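Local coordinates for BspA (BspA_V) (Streptococcus agalactiae serotype III, PDB 5DZ8), which probably takes part in bacterial adhesion as the variable domain of a cell wall-anchored antigen I/II family adhesin, at residues Lys56-His60 with Ala71-Ser75; Leu78-Glu82 with Phe119-Leu123; Gln94-Phe98 with Glu110-Gly115; Arg99-Lys103 with Glu145-His150. Residues are numbered along the deposited sequence.

Contact 1 of 4, residues Lys56-His60 with Ala71-Ser75; sequences KVNHH and AFVDS
Build two antiparallel strands, K56-H60 and A71-S75, with axes 4.8 Å apart and N-to-C directions at 139°. H60 and F72 form a hydrogen-bonded pair (H60 N to F72 O 3.0 Å, F72 N to H60 O 2.7 Å), and H59 opposite V73 is a non-hydrogen-bonded one. Beyond it the register slips by one at a classic beta bulge: D74 and S75 both face N58. N58 O takes D74 N at 2.9 Å and, weakly, S75 N at 3.4 Å; N58 N gives to S75 O at 2.8 Å. D74 supplies the bulge's near-helical turn (phi/psi -76/-52). N58 in m sends ND2 to S75 OG, 3.0 Å, with S75 in p. H60 in p (72°) lays its ring over F72 CB, 3.6 Å from the ring centroid, a CH-pi contact. The F72 ring (m) is near parallel, at 9°, but slid aside. H60 ND1 gives to D74 OD2 at 3.1 Å, D74 being m. V57 and V73, both t, meet CG1 to CG1 at 3.8 Å. H59, in p, turns its ring away to Y165 of the second subunit. This hairpin of strands 47-63 and 69-85 lies between strand 34-42 beside V57 and strand 119-135 beside V73.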
loop_
_atom_site.group_PDB
_atom_site.type_symbol
_atom_site.label_atom_id
_atom_site.label_comp_id
_atom_site.label_asym_id
_atom_site.label_seq_id
_atom_site.Cartn_x
_atom_site.Cartn_y
_atom_site.Cartn_z
ATOM N N LYS A 56 21.670 -6.552 -15.855
ATOM C CA LYS A 56 23.091 -6.497 -16.107
ATOM C C LYS A 56 23.630 -5.138 -15.789
ATOM O O LYS A 56 23.096 -4.143 -16.264
ATOM C CB LYS A 56 23.378 -6.758 -17.545
ATOM C CG LYS A 56 24.858 -6.989 -17.799
ATOM C CD LYS A 56 25.051 -7.284 -19.251
ATOM C CE LYS A 56 26.528 -7.474 -19.580
ATOM N NZ LYS A 56 27.276 -6.256 -19.244
ATOM N N VAL A 57 24.696 -5.102 -14.992
ATOM C CA VAL A 57 25.440 -3.874 -14.751
ATOM C C VAL A 57 26.442 -3.747 -15.863
ATOM O O VAL A 57 27.173 -4.710 -16.160
ATOM C CB VAL A 57 26.146 -3.874 -13.388
ATOM C CG1 VAL A 57 26.840 -2.544 -13.126
ATOM C CG2 VAL A 57 25.116 -4.112 -12.288
ATOM N N ASN A 58 26.439 -2.571 -16.504
ATOM C CA ASN A 58 27.405 -2.280 -17.566
ATOM C C ASN A 58 28.590 -1.550 -17.008
ATOM O O ASN A 58 28.533 -0.355 -16.677
ATOM C CB ASN A 58 26.731 -1.563 -18.719
ATOM C CG ASN A 58 25.520 -2.329 -19.218
ATOM O OD1 ASN A 58 25.674 -3.432 -19.740
ATOM N ND2 ASN A 58 24.298 -1.775 -19.005
ATOM N N HIS A 59 29.675 -2.286 -16.846
ATOM C CA HIS A 59 30.870 -1.700 -16.287
ATOM C C HIS A 59 32.125 -2.111 -17.058
ATOM O O HIS A 59 32.133 -3.078 -17.804
ATOM C CB HIS A 59 30.991 -2.049 -14.776
ATOM C CG HIS A 59 31.033 -3.515 -14.498
ATOM N ND1 HIS A 59 30.394 -4.070 -13.427
ATOM C CD2 HIS A 59 31.576 -4.542 -15.173
ATOM C CE1 HIS A 59 30.557 -5.374 -13.430
ATOM N NE2 HIS A 59 31.272 -5.691 -14.489
ATOM N N HIS A 60 33.192 -1.367 -16.856
ATOM C CA HIS A 60 34.483 -1.744 -17.428
ATOM C C HIS A 60 35.610 -1.193 -16.541
ATOM O O HIS A 60 35.413 -0.258 -15.762
ATOM C CB HIS A 60 34.617 -1.308 -18.884
ATOM C CG HIS A 60 34.773 0.161 -19.069
ATOM N ND1 HIS A 60 33.697 1.032 -19.102
ATOM C CD2 HIS A 60 35.882 0.924 -19.250
ATOM C CE1 HIS A 60 34.137 2.272 -19.250
ATOM N NE2 HIS A 60 35.461 2.230 -19.335
ATOM N N ALA A 71 37.331 1.541 -12.035
ATOM C CA ALA A 71 36.115 0.855 -12.350
ATOM C C ALA A 71 35.110 1.888 -12.830
ATOM O O ALA A 71 34.791 2.787 -12.094
ATOM C CB ALA A 71 35.567 0.162 -11.094
ATOM N N PHE A 72 34.587 1.708 -14.031
ATOM C CA PHE A 72 33.553 2.586 -14.593
ATOM C C PHE A 72 32.245 1.852 -14.497
ATOM O O PHE A 72 32.097 0.782 -15.054
ATOM C CB PHE A 72 33.837 2.888 -16.067
ATOM C CG PHE A 72 35.014 3.823 -16.282
ATOM C CD1 PHE A 72 34.843 5.214 -16.240
ATOM C CD2 PHE A 72 36.305 3.320 -16.523
ATOM C CE1 PHE A 72 35.941 6.073 -16.405
ATOM C CE2 PHE A 72 37.388 4.181 -16.710
ATOM C CZ PHE A 72 37.201 5.562 -16.637
ATOM N N VAL A 73 31.300 2.418 -13.771
ATOM C CA VAL A 73 29.982 1.836 -13.683
ATOM C C VAL A 73 29.073 2.725 -14.513
ATOM O O VAL A 73 28.542 3.698 -14.009
ATOM C CB VAL A 73 29.499 1.743 -12.244
ATOM C CG1 VAL A 73 28.212 0.913 -12.145
ATOM C CG2 VAL A 73 30.591 1.165 -11.361
ATOM N N ASP A 74 28.874 2.331 -15.769
ATOM C CA ASP A 74 28.233 3.172 -16.777
ATOM C C ASP A 74 26.740 3.240 -16.584
ATOM O O ASP A 74 26.194 4.342 -16.443
ATOM C CB ASP A 74 28.595 2.701 -18.175
ATOM C CG ASP A 74 30.099 2.798 -18.435
ATOM O OD1 ASP A 74 30.679 3.890 -18.173
ATOM O OD2 ASP A 74 30.717 1.763 -18.828
ATOM N N SER A 75 26.103 2.077 -16.483
ATOM C CA SER A 75 24.684 2.004 -16.306
ATOM C C SER A 75 24.283 0.640 -15.784
ATOM O O SER A 75 25.115 -0.228 -15.657
ATOM C CB SER A 75 24.050 2.248 -17.664
ATOM O OG SER A 75 24.408 1.165 -18.529
#

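Contact 2 of 4, residues Leu78-Glu82 with Phe119-Leu123; sequences LYKYE and FAETL
L78-E82 and F119-L123 run antiparallel, axes 4.7 Å apart and directions at 162°. Y81 faces E121 in a hydrogen-bonded pair (Y81 N to E121 O 3.0 Å, E121 N to Y81 O 2.9 Å), flanked by the non-hydrogen-bonded pairs K80-T122 and E82-A120; L123 N reaches Y79 O at 2.8 Å. L123 (m, p) is a prominent bump: CD2 sits 3.8 Å from L78 CB and CD1 4.2 Å from Y81 CB, so its branches fill the hollow between those two side chains. Y79 has phi/psi -95/-69, and with K80 it faces T54 in a classic beta bulge on the other flank of strand 69-85, here joined to 119-135, the last strand of the six-stranded antiparallel sheet. Y81, in t, brings CD2 to the edge of the F119 ring, 3.9 Å from CE1, while its own ring stacks on F98 of the other sheet. On the opposite face E82 CG fits against A120 CB at 3.6 Å, and the long K80 arm (m, t, t, m) runs out alongside T122 and hydrogen-bonds through NZ to T122 OG1 at 2.8 Å.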
loop_
_atom_site.group_PDB
_atom_site.type_symbol
_atom_site.label_atom_id
_atom_site.label_comp_id
_atom_site.label_asym_id
_atom_site.label_seq_id
_atom_site.Cartn_x
_atom_site.Cartn_y
_atom_site.Cartn_z
ATOM N N LEU A 78 17.810 -3.454 -16.477
ATOM C CA LEU A 78 16.896 -4.496 -16.053
ATOM C C LEU A 78 16.240 -5.181 -17.265
ATOM O O LEU A 78 15.668 -4.509 -18.111
ATOM C CB LEU A 78 15.819 -3.950 -15.135
ATOM C CG LEU A 78 16.192 -3.384 -13.744
ATOM C CD1 LEU A 78 17.075 -4.297 -12.884
ATOM C CD2 LEU A 78 16.846 -2.031 -13.875
ATOM N N TYR A 79 16.282 -6.510 -17.281
ATOM C CA TYR A 79 15.719 -7.308 -18.352
ATOM C C TYR A 79 14.315 -7.744 -18.004
ATOM O O TYR A 79 13.357 -7.256 -18.592
ATOM C CB TYR A 79 16.586 -8.535 -18.639
ATOM C CG TYR A 79 18.002 -8.267 -19.152
ATOM C CD1 TYR A 79 18.330 -7.134 -19.878
ATOM C CD2 TYR A 79 19.003 -9.225 -18.966
ATOM C CE1 TYR A 79 19.625 -6.926 -20.327
ATOM C CE2 TYR A 79 20.289 -9.040 -19.440
ATOM C CZ TYR A 79 20.600 -7.890 -20.104
ATOM O OH TYR A 79 21.873 -7.756 -20.544
ATOM N N LYS A 80 14.167 -8.634 -17.030
ATOM C CA LYS A 80 12.866 -9.226 -16.783
ATOM C C LYS A 80 12.532 -9.328 -15.313
ATOM O O LYS A 80 13.404 -9.501 -14.476
ATOM C CB LYS A 80 12.796 -10.624 -17.401
ATOM C CG LYS A 80 12.758 -10.610 -18.917
ATOM C CD LYS A 80 12.434 -11.986 -19.527
ATOM C CE LYS A 80 12.690 -12.040 -21.041
ATOM N NZ LYS A 80 12.083 -10.861 -21.782
ATOM N N TYR A 81 11.247 -9.268 -15.034
ATOM C CA TYR A 81 10.704 -9.716 -13.789
ATOM C C TYR A 81 9.713 -10.838 -14.009
ATOM O O TYR A 81 8.675 -10.632 -14.636
ATOM C CB TYR A 81 10.034 -8.583 -13.018
ATOM C CG TYR A 81 9.497 -9.036 -11.665
ATOM C CD1 TYR A 81 10.366 -9.401 -10.638
ATOM C CD2 TYR A 81 8.124 -9.153 -11.438
ATOM C CE1 TYR A 81 9.886 -9.853 -9.412
ATOM C CE2 TYR A 81 7.629 -9.613 -10.216
ATOM C CZ TYR A 81 8.505 -9.950 -9.212
ATOM O OH TYR A 81 8.020 -10.397 -8.010
ATOM N N GLU A 82 10.031 -11.986 -13.423
ATOM C CA GLU A 82 9.228 -13.157 -13.489
ATOM C C GLU A 82 8.766 -13.640 -12.107
ATOM O O GLU A 82 9.518 -13.530 -11.105
ATOM C CB GLU A 82 10.026 -14.297 -14.122
ATOM C CG GLU A 82 10.419 -14.055 -15.567
ATOM C CD GLU A 82 11.613 -14.889 -16.014
ATOM O OE1 GLU A 82 11.774 -16.026 -15.522
ATOM O OE2 GLU A 82 12.404 -14.419 -16.868
ATOM N N PHE A 119 3.750 -15.377 -14.295
ATOM C CA PHE A 119 3.906 -14.447 -15.426
ATOM C C PHE A 119 5.345 -14.040 -15.606
ATOM O O PHE A 119 6.210 -14.276 -14.735
ATOM C CB PHE A 119 3.049 -13.193 -15.235
ATOM C CG PHE A 119 3.441 -12.386 -14.011
ATOM C CD1 PHE A 119 4.565 -11.536 -14.026
ATOM C CD2 PHE A 119 2.762 -12.565 -12.800
ATOM C CE1 PHE A 119 4.931 -10.823 -12.887
ATOM C CE2 PHE A 119 3.150 -11.872 -11.668
ATOM C CZ PHE A 119 4.217 -10.986 -11.720
ATOM N N ALA A 120 5.576 -13.348 -16.725
ATOM C CA ALA A 120 6.847 -12.706 -16.995
ATOM C C ALA A 120 6.639 -11.367 -17.667
ATOM O O ALA A 120 5.947 -11.275 -18.665
ATOM C CB ALA A 120 7.710 -13.600 -17.866
ATOM N N GLU A 121 7.249 -10.337 -17.121
ATOM C CA GLU A 121 7.188 -9.018 -17.687
ATOM C C GLU A 121 8.574 -8.634 -18.143
ATOM O O GLU A 121 9.570 -8.846 -17.427
ATOM C CB GLU A 121 6.826 -8.009 -16.606
ATOM C CG GLU A 121 5.520 -8.280 -15.892
ATOM C CD GLU A 121 4.311 -8.185 -16.822
ATOM O OE1 GLU A 121 4.392 -7.451 -17.815
ATOM O OE2 GLU A 121 3.283 -8.853 -16.561
ATOM N N THR A 122 8.614 -8.004 -19.288
ATOM C CA THR A 122 9.804 -7.506 -19.885
ATOM C C THR A 122 9.948 -6.028 -19.607
ATOM O O THR A 122 9.092 -5.254 -19.940
ATOM C CB THR A 122 9.787 -7.715 -21.419
ATOM O OG1 THR A 122 9.835 -9.116 -21.678
ATOM C CG2 THR A 122 11.002 -7.078 -22.061
ATOM N N LEU A 123 11.086 -5.643 -19.073
ATOM C CA LEU A 123 11.361 -4.248 -18.798
ATOM C C LEU A 123 12.285 -3.681 -19.862
ATOM O O LEU A 123 11.964 -2.704 -20.492
ATOM C CB LEU A 123 12.044 -4.124 -17.431
ATOM C CG LEU A 123 11.188 -4.228 -16.166
ATOM C CD1 LEU A 123 10.736 -5.614 -15.910
ATOM C CD2 LEU A 123 12.001 -3.799 -14.975
#

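Contact 3 of 4, residues Gln94-Phe98 with Glu110-Gly115; sequences QNIVF and EKAHNG
N95 (m) brings OD1 to 3.4 Å from N114 CA, where the partner strand gives way to a turn. I96 is the centre: its N gives to H113 O at 2.7 Å and its O takes H113 N at 2.9 Å, a hydrogen-bonded antiparallel pair. Its CB lies over the H113 ring, 4.1 Å from the centroid, with I96 in m and H113 in p. I96 CD1 reaches G115 CA at 3.7 Å; a beta carbon there would clash, and G115 has positive phi (83°). V97 (t) faces the other way, opposite A112 in the non-hydrogen-bonded pair, CG2 to CB 4.2 Å. F98 closes a second hydrogen-bonded pair with K111, F98 N to K111 O and K111 N to F98 O both 2.8 Å; its t rotamer sends the ring off to stack on Y81. The strands, 4.6 Å apart at 169°, form the hairpin of 94-101 and 107-113. Backbone bonds hold this hairpin in register, while E110 forms a salt bridge with R99 further along the same hairpin and K111 reaches out to E121 on the other sheet.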
loop_
_atom_site.group_PDB
_atom_site.type_symbol
_atom_site.label_atom_id
_atom_site.label_comp_id
_atom_site.label_asym_id
_atom_site.label_seq_id
_atom_site.Cartn_x
_atom_site.Cartn_y
_atom_site.Cartn_z
ATOM N N GLN A 94 -5.195 -10.053 0.504
ATOM C CA GLN A 94 -3.987 -9.264 0.352
ATOM C C GLN A 94 -3.453 -9.405 -1.084
ATOM O O GLN A 94 -3.647 -10.425 -1.749
ATOM C CB GLN A 94 -2.926 -9.624 1.405
ATOM C CG GLN A 94 -3.151 -9.053 2.826
ATOM C CD GLN A 94 -1.840 -8.606 3.524
ATOM O OE1 GLN A 94 -1.618 -7.415 3.822
ATOM N NE2 GLN A 94 -0.954 -9.564 3.753
ATOM N N ASN A 95 -2.825 -8.334 -1.557
ATOM C CA ASN A 95 -2.229 -8.277 -2.862
ATOM C C ASN A 95 -0.794 -7.880 -2.749
ATOM O O ASN A 95 -0.387 -7.352 -1.737
ATOM C CB ASN A 95 -2.965 -7.309 -3.752
ATOM C CG ASN A 95 -4.249 -7.902 -4.241
ATOM O OD1 ASN A 95 -4.277 -9.035 -4.770
ATOM N ND2 ASN A 95 -5.336 -7.174 -4.033
ATOM N N ILE A 96 -0.039 -8.186 -3.797
ATOM C CA ILE A 96 1.378 -7.937 -3.844
ATOM C C ILE A 96 1.625 -6.825 -4.828
ATOM O O ILE A 96 0.979 -6.746 -5.855
ATOM C CB ILE A 96 2.109 -9.202 -4.272
ATOM C CG1 ILE A 96 1.769 -10.327 -3.292
ATOM C CG2 ILE A 96 3.617 -8.970 -4.305
ATOM C CD1 ILE A 96 1.849 -11.717 -3.890
ATOM N N VAL A 97 2.539 -5.945 -4.493
ATOM C CA VAL A 97 3.011 -4.949 -5.432
ATOM C C VAL A 97 4.535 -5.014 -5.494
ATOM O O VAL A 97 5.192 -4.905 -4.485
ATOM C CB VAL A 97 2.567 -3.529 -5.046
ATOM C CG1 VAL A 97 2.975 -2.546 -6.148
ATOM C CG2 VAL A 97 1.057 -3.485 -4.852
ATOM N N PHE A 98 5.071 -5.170 -6.689
ATOM C CA PHE A 98 6.485 -5.156 -6.913
ATOM C C PHE A 98 6.810 -3.915 -7.715
ATOM O O PHE A 98 6.148 -3.642 -8.735
ATOM C CB PHE A 98 6.934 -6.422 -7.658
ATOM C CG PHE A 98 8.434 -6.530 -7.779
ATOM C CD1 PHE A 98 9.191 -7.084 -6.756
ATOM C CD2 PHE A 98 9.078 -6.037 -8.876
ATOM C CE1 PHE A 98 10.572 -7.168 -6.851
ATOM C CE2 PHE A 98 10.450 -6.100 -8.982
ATOM C CZ PHE A 98 11.210 -6.659 -7.959
ATOM N N GLU A 110 6.141 -1.264 -12.184
ATOM C CA GLU A 110 5.193 -1.566 -11.131
ATOM C C GLU A 110 4.299 -2.696 -11.568
ATOM O O GLU A 110 3.785 -2.690 -12.651
ATOM C CB GLU A 110 4.345 -0.354 -10.806
ATOM C CG GLU A 110 3.456 -0.623 -9.608
ATOM C CD GLU A 110 2.826 0.638 -9.015
ATOM O OE1 GLU A 110 3.463 1.730 -8.913
ATOM O OE2 GLU A 110 1.667 0.504 -8.642
ATOM N N LYS A 111 4.095 -3.655 -10.693
ATOM C CA LYS A 111 3.236 -4.767 -10.983
ATOM C C LYS A 111 2.516 -5.188 -9.723
ATOM O O LYS A 111 3.137 -5.623 -8.730
ATOM C CB LYS A 111 4.086 -5.908 -11.482
ATOM C CG LYS A 111 3.324 -7.180 -11.775
ATOM C CD LYS A 111 2.493 -7.093 -13.052
ATOM C CE LYS A 111 1.772 -8.431 -13.200
ATOM N NZ LYS A 111 1.180 -8.536 -14.528
ATOM N N ALA A 112 1.196 -5.070 -9.789
ATOM C CA ALA A 112 0.323 -5.424 -8.710
ATOM C C ALA A 112 -0.314 -6.757 -9.110
ATOM O O ALA A 112 -0.718 -6.918 -10.251
ATOM C CB ALA A 112 -0.719 -4.347 -8.557
ATOM N N HIS A 113 -0.365 -7.714 -8.196
ATOM C CA HIS A 113 -0.895 -9.037 -8.515
ATOM C C HIS A 113 -1.233 -9.755 -7.208
ATOM O O HIS A 113 -0.795 -9.311 -6.126
ATOM C CB HIS A 113 0.111 -9.854 -9.388
ATOM C CG HIS A 113 1.393 -10.195 -8.687
ATOM N ND1 HIS A 113 1.687 -11.459 -8.225
ATOM C CD2 HIS A 113 2.452 -9.428 -8.355
ATOM C CE1 HIS A 113 2.879 -11.469 -7.673
ATOM N NE2 HIS A 113 3.361 -10.244 -7.720
ATOM N N ASN A 114 -1.998 -10.846 -7.316
ATOM C CA ASN A 114 -2.498 -11.617 -6.173
ATOM C C ASN A 114 -1.631 -12.836 -5.810
ATOM O O ASN A 114 -1.943 -13.583 -4.871
ATOM C CB ASN A 114 -3.915 -12.092 -6.429
ATOM C CG ASN A 114 -4.004 -13.100 -7.577
ATOM O OD1 ASN A 114 -3.036 -13.815 -7.919
ATOM N ND2 ASN A 114 -5.154 -13.125 -8.211
ATOM N N GLY A 115 -0.588 -13.077 -6.596
ATOM C CA GLY A 115 0.396 -14.081 -6.264
ATOM C C GLY A 115 0.016 -15.512 -6.653
ATOM O O GLY A 115 0.785 -16.435 -6.383
#

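Contact 4 of 4, residues Arg99-Lys103 with Glu145-His150; sequences RVLTK and EVFKIH
Four backbone hydrogen bonds hold R99-K103 to E145-H150: R99 N to H150 O and H150 N to R99 O, both 2.9 Å, then L101 N to K148 O at 2.9 Å and K148 N to L101 O at 2.7 Å. Between these hydrogen-bonded pairs lies V100 opposite I149, non-hydrogen-bonded. Within E145-H150, K148 NZ forms a salt bridge with E145 OE2 at 2.6 Å. R99 NH1 adds a weak bond to H150 ND1 (3.3 Å); the guanidinium's salt bridge goes to E110. Further along, a water bridges K103 N (2.9 Å) and V146 O (2.7 Å). The antiparallel strands, axes 4.6 Å apart at 155°, belong to the three-stranded sheet 107-113, 94-101, 144-167, which runs on across the dimer interface: the outer flank of E145-H150 pairs with a strand of the second subunit. In the packing, L101 (m, p) sets CD1 squarely over the H150 ring, 3.5 Å from its centroid, with H150 in m. On the reverse face V100 CG1 (t) meets F147 CD1 at 4.0 Å, F147 being p. K103 CG lies 3.4 Å from E145 O.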
loop_
_atom_site.group_PDB
_atom_site.type_symbol
_atom_site.label_atom_id
_atom_site.label_comp_id
_atom_site.label_asym_id
_atom_site.label_seq_id
_atom_site.Cartn_x
_atom_site.Cartn_y
_atom_site.Cartn_z
ATOM N N ARG A 99 7.811 -3.159 -7.247
ATOM C CA ARG A 99 8.260 -1.970 -7.951
ATOM C C ARG A 99 9.771 -1.919 -8.042
ATOM O O ARG A 99 10.464 -2.317 -7.139
ATOM C CB ARG A 99 7.854 -0.656 -7.306
ATOM C CG ARG A 99 6.386 -0.410 -7.078
ATOM C CD ARG A 99 6.155 1.076 -6.718
ATOM N NE ARG A 99 4.807 1.233 -6.172
ATOM C CZ ARG A 99 4.422 0.851 -4.955
ATOM N NH1 ARG A 99 5.269 0.309 -4.096
ATOM N NH2 ARG A 99 3.162 0.995 -4.585
ATOM N N VAL A 100 10.238 -1.332 -9.122
ATOM C CA VAL A 100 11.622 -0.954 -9.277
ATOM C C VAL A 100 11.636 0.536 -9.493
ATOM O O VAL A 100 10.809 1.096 -10.216
ATOM C CB VAL A 100 12.270 -1.662 -10.502
ATOM C CG1 VAL A 100 13.695 -1.272 -10.666
ATOM C CG2 VAL A 100 12.122 -3.159 -10.369
ATOM N N LEU A 101 12.576 1.187 -8.836
ATOM C CA LEU A 101 12.729 2.623 -8.969
ATOM C C LEU A 101 14.174 2.958 -9.144
ATOM O O LEU A 101 15.044 2.185 -8.772
ATOM C CB LEU A 101 12.195 3.364 -7.728
ATOM C CG LEU A 101 10.860 2.965 -7.126
ATOM C CD1 LEU A 101 11.043 1.794 -6.189
ATOM C CD2 LEU A 101 10.260 4.103 -6.326
ATOM N N THR A 102 14.425 4.163 -9.629
ATOM C CA THR A 102 15.777 4.652 -9.775
ATOM C C THR A 102 16.362 4.937 -8.395
ATOM O O THR A 102 15.639 4.978 -7.403
ATOM C CB THR A 102 15.801 5.964 -10.555
ATOM O OG1 THR A 102 14.984 6.905 -9.848
ATOM C CG2 THR A 102 15.291 5.759 -11.967
ATOM N N LYS A 103 17.670 5.109 -8.334
ATOM C CA LYS A 103 18.274 5.688 -7.115
ATOM C C LYS A 103 17.581 6.904 -6.551
ATOM O O LYS A 103 17.652 7.134 -5.356
ATOM C CB LYS A 103 19.616 6.265 -7.387
ATOM C CG LYS A 103 20.705 5.315 -7.627
ATOM C CD LYS A 103 21.858 6.167 -8.142
ATOM C CE LYS A 103 21.609 6.606 -9.570
ATOM N NZ LYS A 103 22.503 7.708 -9.957
ATOM N N GLU A 145 24.265 2.174 -4.190
ATOM C CA GLU A 145 22.883 2.017 -4.692
ATOM C C GLU A 145 22.799 2.275 -6.178
ATOM O O GLU A 145 23.283 3.296 -6.672
ATOM C CB GLU A 145 21.969 2.990 -4.000
ATOM C CG GLU A 145 20.504 2.889 -4.368
ATOM C CD GLU A 145 19.665 3.850 -3.546
ATOM O OE1 GLU A 145 20.053 5.044 -3.438
ATOM O OE2 GLU A 145 18.626 3.419 -3.004
ATOM N N VAL A 146 22.220 1.336 -6.910
ATOM C CA VAL A 146 22.025 1.542 -8.361
ATOM C C VAL A 146 20.560 1.534 -8.740
ATOM O O VAL A 146 20.224 2.029 -9.803
ATOM C CB VAL A 146 22.874 0.554 -9.221
ATOM C CG1 VAL A 146 24.363 0.774 -8.929
ATOM C CG2 VAL A 146 22.549 -0.899 -8.873
ATOM N N PHE A 147 19.698 0.937 -7.914
ATOM C CA PHE A 147 18.255 1.124 -8.047
ATOM C C PHE A 147 17.577 0.721 -6.787
ATOM O O PHE A 147 18.243 0.247 -5.882
ATOM C CB PHE A 147 17.678 0.389 -9.278
ATOM C CG PHE A 147 17.916 -1.114 -9.308
ATOM C CD1 PHE A 147 17.060 -1.974 -8.687
ATOM C CD2 PHE A 147 18.941 -1.648 -10.033
ATOM C CE1 PHE A 147 17.248 -3.332 -8.760
ATOM C CE2 PHE A 147 19.165 -3.003 -10.103
ATOM C CZ PHE A 147 18.339 -3.849 -9.438
ATOM N N LYS A 148 16.258 0.947 -6.694
ATOM C CA LYS A 148 15.510 0.566 -5.494
ATOM C C LYS A 148 14.492 -0.428 -5.861
ATOM O O LYS A 148 14.106 -0.457 -6.991
ATOM C CB LYS A 148 14.790 1.746 -4.863
ATOM C CG LYS A 148 15.689 2.824 -4.327
ATOM C CD LYS A 148 14.883 3.809 -3.497
ATOM C CE LYS A 148 15.548 5.162 -3.402
ATOM N NZ LYS A 148 16.680 5.112 -2.463
ATOM N N ILE A 149 14.031 -1.181 -4.860
ATOM C CA ILE A 149 13.030 -2.236 -5.006
ATOM C C ILE A 149 11.990 -2.175 -3.900
ATOM O O ILE A 149 12.352 -1.977 -2.732
ATOM C CB ILE A 149 13.648 -3.633 -4.912
ATOM C CG1 ILE A 149 14.667 -3.856 -6.023
ATOM C CG2 ILE A 149 12.582 -4.702 -5.097
ATOM C CD1 ILE A 149 15.718 -4.898 -5.658
ATOM N N HIS A 150 10.717 -2.344 -4.277
ATOM C CA HIS A 150 9.595 -2.451 -3.341
ATOM C C HIS A 150 8.895 -3.788 -3.564
ATOM O O HIS A 150 8.531 -4.156 -4.664
ATOM C CB HIS A 150 8.551 -1.321 -3.473
ATOM C CG HIS A 150 9.084 0.056 -3.239
ATOM N ND1 HIS A 150 8.379 1.197 -3.581
ATOM C CD2 HIS A 150 10.259 0.490 -2.719
ATOM C CE1 HIS A 150 9.097 2.268 -3.279
ATOM N NE2 HIS A 150 10.235 1.868 -2.741
HETATM O O HOH W 1 19.081 4.334 -10.761
#

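How the contacts relate
Following the chain, contact 1 closes first, a hairpin whose return strand 69-85 runs on into contact 2. There 78-82 waits for 119-123, and the intervening chain makes the whole of contact 3, the hairpin 94-98 with 110-115. Contact 4 opens with 99-103, inside contact 3's span, and closes only at 145-150, so it crosses both contacts 2 and 3. Contacts 1 and 2 knit the six-stranded sheet, contacts 3 and 4 the three-stranded one. The two sheets meet through Y81 on F98, the K111-E121 salt bridge and L78 against F147, while R99 to E110 ties contact 4 to contact 3. Contacts 1 and 4 both touch the second subunit.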